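Local coordinates for CAMK/CAMK2 protein kinase (Salpingoeca rosetta, PDB 5IG1), which probably phosphorylates serine and threonine residues of proteins with ATP, as the kinase domain of a calcium/calmodulin-dependent protein kinase II, at residues T8-D20 against H34-V47. Numbering follows the deposited sequence.
Sequences TSFFDLYDVDLKD and HRCVNKRTGEVCAV. With PO4 (phosphate ion), chain C.
Tyr14 lays its ring obliquely across the Asn38 side chain, with Tyr14 CE2 3.7 Å from Asn38 CB and the ring and amide planes 60° apart. The contact lies in the N-terminal lobe of a protein kinase, where the short strand 14-15 pairs antiparallel with strand 32-38, which forms a beta hairpin with strand 44-51. Asp15 and Val37 make the hydrogen-bonded pair: Asp15 N donates to Val37 O at 2.8 Å, and Val37 N donates back to Asp15 O. Tyr14 and Asn38 form the neighbouring non-hydrogen-bonded pair. Lys39 N then binds Leu13 O, at the end of helix 10-13.

On the face with Tyr14, the sulfurs of Cys36 and Cys45 lie oblique to its ring. Phe10 has CG anti to the backbone N (chi1 155°), which carries its ring to Val47; Phe10 CE1 lies 3.5 Å from Val47 CG2. Cys36 SG sits at the edge of this ring. Tyr92 of strand 90-96 stacks on Phe10 and also meets Phe11. Further along, Leu18 CD2 stands over the centre of the His34 ring in a CH-pi contact.

Asn38 OD1 closes an Asx turn in the hairpin loop. It accepts from Arg40 N in the carbonyl plane and from Thr41 N well above that plane. On the exposed side, Lys39 runs beside the helix-end carbonyls and bends at its last torsion (chi4 -69°). Lys39 NZ thereby reaches Asp15 OD1 at 3.2 Å, a salt bridge whose hydrogen bond is weak.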
loop_
_atom_site.group_PDB
_atom_site.type_symbol
_atom_site.label_atom_id
_atom_site.label_comp_id
_atom_site.label_asym_id
_atom_site.label_seq_id
_atom_site.Cartn_x
_atom_site.Cartn_y
_atom_site.Cartn_z
ATOM N N THR A 8 12.858 12.393 -24.816
ATOM C CA THR A 8 11.780 11.840 -25.619
ATOM C C THR A 8 10.443 12.131 -24.956
ATOM O O THR A 8 10.327 12.115 -23.727
ATOM C CB THR A 8 11.958 10.335 -25.806
ATOM O OG1 THR A 8 13.339 10.050 -26.066
ATOM C CG2 THR A 8 11.113 9.843 -26.975
ATOM N N SER A 9 9.437 12.411 -25.775
ATOM C CA SER A 9 8.115 12.725 -25.260
ATOM C C SER A 9 7.352 11.443 -24.968
ATOM O O SER A 9 7.387 10.491 -25.749
ATOM C CB SER A 9 7.337 13.580 -26.256
ATOM O OG SER A 9 6.051 13.892 -25.754
ATOM N N PHE A 10 6.682 11.416 -23.817
ATOM C CA PHE A 10 5.766 10.321 -23.528
ATOM C C PHE A 10 4.808 10.096 -24.692
ATOM O O PHE A 10 4.524 8.952 -25.066
ATOM C CB PHE A 10 5.002 10.617 -22.233
ATOM C CG PHE A 10 3.677 9.922 -22.134
ATOM C CD1 PHE A 10 3.590 8.628 -21.639
ATOM C CD2 PHE A 10 2.513 10.567 -22.531
ATOM C CE1 PHE A 10 2.373 7.993 -21.543
ATOM C CE2 PHE A 10 1.294 9.931 -22.444
ATOM C CZ PHE A 10 1.223 8.641 -21.945
ATOM N N PHE A 11 4.315 11.182 -25.291
ATOM C CA PHE A 11 3.367 11.063 -26.390
ATOM C C PHE A 11 3.996 10.492 -27.649
ATOM O O PHE A 11 3.262 10.114 -28.567
ATOM C CB PHE A 11 2.737 12.422 -26.685
ATOM C CG PHE A 11 1.917 12.959 -25.551
ATOM C CD1 PHE A 11 0.713 12.364 -25.211
ATOM C CD2 PHE A 11 2.354 14.044 -24.818
ATOM C CE1 PHE A 11 -0.040 12.851 -24.166
ATOM C CE2 PHE A 11 1.603 14.535 -23.772
ATOM C CZ PHE A 11 0.405 13.939 -23.446
ATOM N N ASP A 12 5.324 10.420 -27.718
ATOM C CA ASP A 12 5.969 9.776 -28.855
ATOM C C ASP A 12 5.979 8.258 -28.715
ATOM O O ASP A 12 5.859 7.545 -29.717
ATOM C CB ASP A 12 7.397 10.302 -29.020
ATOM C CG ASP A 12 7.438 11.768 -29.399
ATOM O OD1 ASP A 12 6.432 12.271 -29.940
ATOM O OD2 ASP A 12 8.479 12.419 -29.162
ATOM N N LEU A 13 6.107 7.744 -27.494
ATOM C CA LEU A 13 6.135 6.306 -27.268
ATOM C C LEU A 13 4.781 5.735 -26.877
ATOM O O LEU A 13 4.508 4.564 -27.162
ATOM C CB LEU A 13 7.155 5.957 -26.178
ATOM C CG LEU A 13 8.573 6.473 -26.413
ATOM C CD1 LEU A 13 9.535 5.858 -25.410
ATOM C CD2 LEU A 13 9.009 6.187 -27.837
ATOM N N TYR A 14 3.932 6.524 -26.228
ATOM C CA TYR A 14 2.636 6.052 -25.775
ATOM C C TYR A 14 1.532 6.901 -26.384
ATOM O O TYR A 14 1.745 8.062 -26.744
ATOM C CB TYR A 14 2.540 6.072 -24.255
ATOM C CG TYR A 14 3.491 5.103 -23.597
ATOM C CD1 TYR A 14 4.800 5.468 -23.306
ATOM C CD2 TYR A 14 3.084 3.813 -23.283
ATOM C CE1 TYR A 14 5.675 4.575 -22.706
ATOM C CE2 TYR A 14 3.950 2.916 -22.689
ATOM C CZ TYR A 14 5.239 3.301 -22.399
ATOM O OH TYR A 14 6.092 2.399 -21.811
ATOM N N ASP A 15 0.356 6.296 -26.521
ATOM C CA ASP A 15 -0.808 6.953 -27.096
ATOM C C ASP A 15 -1.895 7.022 -26.037
ATOM O O ASP A 15 -2.183 6.015 -25.375
ATOM C CB ASP A 15 -1.310 6.209 -28.342
ATOM C CG ASP A 15 -2.412 6.961 -29.073
ATOM O OD1 ASP A 15 -2.101 7.959 -29.755
ATOM O OD2 ASP A 15 -3.588 6.549 -28.979
ATOM N N VAL A 16 -2.472 8.210 -25.865
ATOM C CA VAL A 16 -3.588 8.419 -24.951
ATOM C C VAL A 16 -4.176 9.789 -25.243
ATOM O O VAL A 16 -3.449 10.738 -25.552
ATOM C CB VAL A 16 -3.145 8.284 -23.473
ATOM C CG1 VAL A 16 -2.058 9.285 -23.138
ATOM C CG2 VAL A 16 -4.326 8.427 -22.531
ATOM N N ASP A 17 -5.499 9.882 -25.167
ATOM C CA ASP A 17 -6.199 11.162 -25.239
ATOM C C ASP A 17 -6.492 11.573 -23.802
ATOM O O ASP A 17 -7.434 11.072 -23.182
ATOM C CB ASP A 17 -7.470 11.057 -26.071
ATOM C CG ASP A 17 -8.043 12.415 -26.429
ATOM O OD1 ASP A 17 -7.805 13.390 -25.684
ATOM O OD2 ASP A 17 -8.742 12.505 -27.460
ATOM N N LEU A 18 -5.670 12.478 -23.265
ATOM C CA LEU A 18 -5.853 12.930 -21.890
ATOM C C LEU A 18 -7.168 13.672 -21.682
ATOM O O LEU A 18 -7.588 13.845 -20.532
ATOM C CB LEU A 18 -4.680 13.817 -21.479
ATOM C CG LEU A 18 -3.323 13.125 -21.609
ATOM C CD1 LEU A 18 -2.196 14.053 -21.183
ATOM C CD2 LEU A 18 -3.315 11.860 -20.781
ATOM N N LYS A 19 -7.830 14.097 -22.758
ATOM C CA LYS A 19 -9.095 14.811 -22.659
ATOM C C LYS A 19 -10.295 13.881 -22.556
ATOM O O LYS A 19 -11.322 14.275 -21.993
ATOM C CB LYS A 19 -9.273 15.729 -23.869
ATOM C CG LYS A 19 -8.089 16.640 -24.121
ATOM C CD LYS A 19 -8.526 18.090 -24.192
ATOM C CE LYS A 19 -7.380 18.987 -24.617
ATOM N NZ LYS A 19 -7.830 20.398 -24.775
ATOM N N ASP A 20 -10.194 12.665 -23.085
ATOM C CA ASP A 20 -11.317 11.740 -23.035
ATOM C C ASP A 20 -11.548 11.260 -21.607
ATOM O O ASP A 20 -10.601 11.020 -20.853
ATOM C CB ASP A 20 -11.069 10.546 -23.957
ATOM C CG ASP A 20 -12.259 9.603 -24.024
ATOM O OD1 ASP A 20 -12.416 8.779 -23.101
ATOM O OD2 ASP A 20 -13.035 9.683 -25.001
ATOM N N HIS A 34 -4.249 7.902 -16.350
ATOM C CA HIS A 34 -4.959 7.576 -17.577
ATOM C C HIS A 34 -4.501 6.225 -18.110
ATOM O O HIS A 34 -3.368 5.793 -17.877
ATOM C CB HIS A 34 -4.722 8.626 -18.669
ATOM C CG HIS A 34 -5.163 10.010 -18.307
ATOM N ND1 HIS A 34 -4.447 10.824 -17.456
ATOM C CD2 HIS A 34 -6.235 10.732 -18.707
ATOM C CE1 HIS A 34 -5.067 11.985 -17.336
ATOM N NE2 HIS A 34 -6.156 11.954 -18.084
ATOM N N ARG A 35 -5.392 5.570 -18.847
ATOM C CA ARG A 35 -5.040 4.356 -19.570
ATOM C C ARG A 35 -4.417 4.751 -20.901
ATOM O O ARG A 35 -5.046 5.454 -21.701
ATOM C CB ARG A 35 -6.281 3.492 -19.779
ATOM C CG ARG A 35 -6.077 2.236 -20.605
ATOM C CD ARG A 35 -7.402 1.493 -20.751
ATOM N NE ARG A 35 -7.272 0.243 -21.496
ATOM C CZ ARG A 35 -7.251 0.163 -22.823
ATOM N NH1 ARG A 35 -7.345 1.263 -23.559
ATOM N NH2 ARG A 35 -7.133 -1.017 -23.417
ATOM N N CYS A 36 -3.180 4.326 -21.130
ATOM C CA CYS A 36 -2.460 4.606 -22.362
ATOM C C CYS A 36 -1.990 3.301 -22.983
ATOM O O CYS A 36 -1.996 2.247 -22.349
ATOM C CB CYS A 36 -1.265 5.533 -22.117
ATOM S SG CYS A 36 -0.014 4.829 -21.026
ATOM N N VAL A 37 -1.571 3.381 -24.239
ATOM C CA VAL A 37 -1.133 2.216 -24.995
ATOM C C VAL A 37 0.235 2.505 -25.592
ATOM O O VAL A 37 0.435 3.553 -26.219
ATOM C CB VAL A 37 -2.134 1.843 -26.104
ATOM C CG1 VAL A 37 -1.564 0.743 -26.970
ATOM C CG2 VAL A 37 -3.455 1.416 -25.498
ATOM N N ASN A 38 1.170 1.582 -25.392
ATOM C CA ASN A 38 2.492 1.689 -25.992
ATOM C C ASN A 38 2.371 1.690 -27.511
ATOM O O ASN A 38 1.884 0.723 -28.103
ATOM C CB ASN A 38 3.366 0.529 -25.515
ATOM C CG ASN A 38 4.818 0.664 -25.939
ATOM O OD1 ASN A 38 5.126 0.921 -27.103
ATOM N ND2 ASN A 38 5.721 0.486 -24.987
ATOM N N LYS A 39 2.816 2.783 -28.140
ATOM C CA LYS A 39 2.726 2.885 -29.592
ATOM C C LYS A 39 3.429 1.719 -30.276
ATOM O O LYS A 39 2.944 1.201 -31.291
ATOM C CB LYS A 39 3.324 4.209 -30.072
ATOM C CG LYS A 39 2.445 5.439 -29.896
ATOM C CD LYS A 39 2.999 6.591 -30.746
ATOM C CE LYS A 39 2.280 7.915 -30.508
ATOM N NZ LYS A 39 0.883 7.940 -31.018
ATOM N N ARG A 40 4.569 1.285 -29.736
ATOM C CA ARG A 40 5.361 0.284 -30.444
ATOM C C ARG A 40 4.917 -1.136 -30.107
ATOM O O ARG A 40 4.763 -1.970 -31.003
ATOM C CB ARG A 40 6.849 0.466 -30.136
ATOM C CG ARG A 40 7.716 -0.616 -30.729
ATOM C CD ARG A 40 9.159 -0.525 -30.269
ATOM N NE ARG A 40 9.736 -1.856 -30.087
ATOM C CZ ARG A 40 9.969 -2.409 -28.902
ATOM N NH1 ARG A 40 9.690 -1.734 -27.790
ATOM N NH2 ARG A 40 10.488 -3.630 -28.828
ATOM N N THR A 41 4.713 -1.436 -28.825
ATOM C CA THR A 41 4.438 -2.804 -28.407
ATOM C C THR A 41 2.953 -3.113 -28.230
ATOM O O THR A 41 2.586 -4.291 -28.164
ATOM C CB THR A 41 5.178 -3.108 -27.100
ATOM O OG1 THR A 41 4.520 -2.463 -25.997
ATOM C CG2 THR A 41 6.602 -2.618 -27.187
ATOM N N GLY A 42 2.095 -2.100 -28.151
ATOM C CA GLY A 42 0.692 -2.359 -27.901
ATOM C C GLY A 42 0.368 -2.712 -26.471
ATOM O O GLY A 42 -0.774 -3.084 -26.179
ATOM N N GLU A 43 1.342 -2.620 -25.572
ATOM C CA GLU A 43 1.096 -2.882 -24.163
ATOM C C GLU A 43 0.174 -1.820 -23.575
ATOM O O GLU A 43 0.367 -0.623 -23.799
ATOM C CB GLU A 43 2.415 -2.916 -23.399
ATOM C CG GLU A 43 2.257 -2.837 -21.896
ATOM C CD GLU A 43 3.585 -2.803 -21.178
ATOM O OE1 GLU A 43 4.609 -2.511 -21.832
ATOM O OE2 GLU A 43 3.608 -3.071 -19.962
ATOM N N VAL A 44 -0.833 -2.262 -22.828
ATOM C CA VAL A 44 -1.724 -1.352 -22.119
ATOM C C VAL A 44 -1.090 -0.983 -20.786
ATOM O O VAL A 44 -0.661 -1.858 -20.023
ATOM C CB VAL A 44 -3.107 -1.990 -21.925
ATOM C CG1 VAL A 44 -4.010 -1.067 -21.136
ATOM C CG2 VAL A 44 -3.720 -2.309 -23.275
ATOM N N CYS A 45 -1.036 0.314 -20.502
ATOM C CA CYS A 45 -0.316 0.866 -19.367
ATOM C C CYS A 45 -1.172 1.913 -18.669
ATOM O O CYS A 45 -2.141 2.435 -19.224
ATOM C CB CYS A 45 1.013 1.484 -19.817
ATOM S SG CYS A 45 2.178 0.289 -20.409
ATOM N N ALA A 46 -0.799 2.224 -17.434
ATOM C CA ALA A 46 -1.406 3.319 -16.686
ATOM C C ALA A 46 -0.362 4.417 -16.563
ATOM O O ALA A 46 0.624 4.262 -15.838
ATOM C CB ALA A 46 -1.881 2.857 -15.311
ATOM N N VAL A 47 -0.566 5.518 -17.269
ATOM C CA VAL A 47 0.307 6.678 -17.135
ATOM C C VAL A 47 -0.212 7.550 -15.995
ATOM O O VAL A 47 -1.417 7.817 -15.894
ATOM C CB VAL A 47 0.403 7.464 -18.456
ATOM C CG1 VAL A 47 -0.979 7.845 -18.971
ATOM C CG2 VAL A 47 1.276 8.694 -18.285
HETATM P P PO4 C . -9.824 -2.991 -20.028
HETATM O O1 PO4 C . -11.269 -3.216 -20.416
HETATM O O2 PO4 C . -9.027 -2.604 -21.251
HETATM O O3 PO4 C . -9.732 -1.874 -19.016
HETATM O O4 PO4 C . -9.261 -4.254 -19.417
#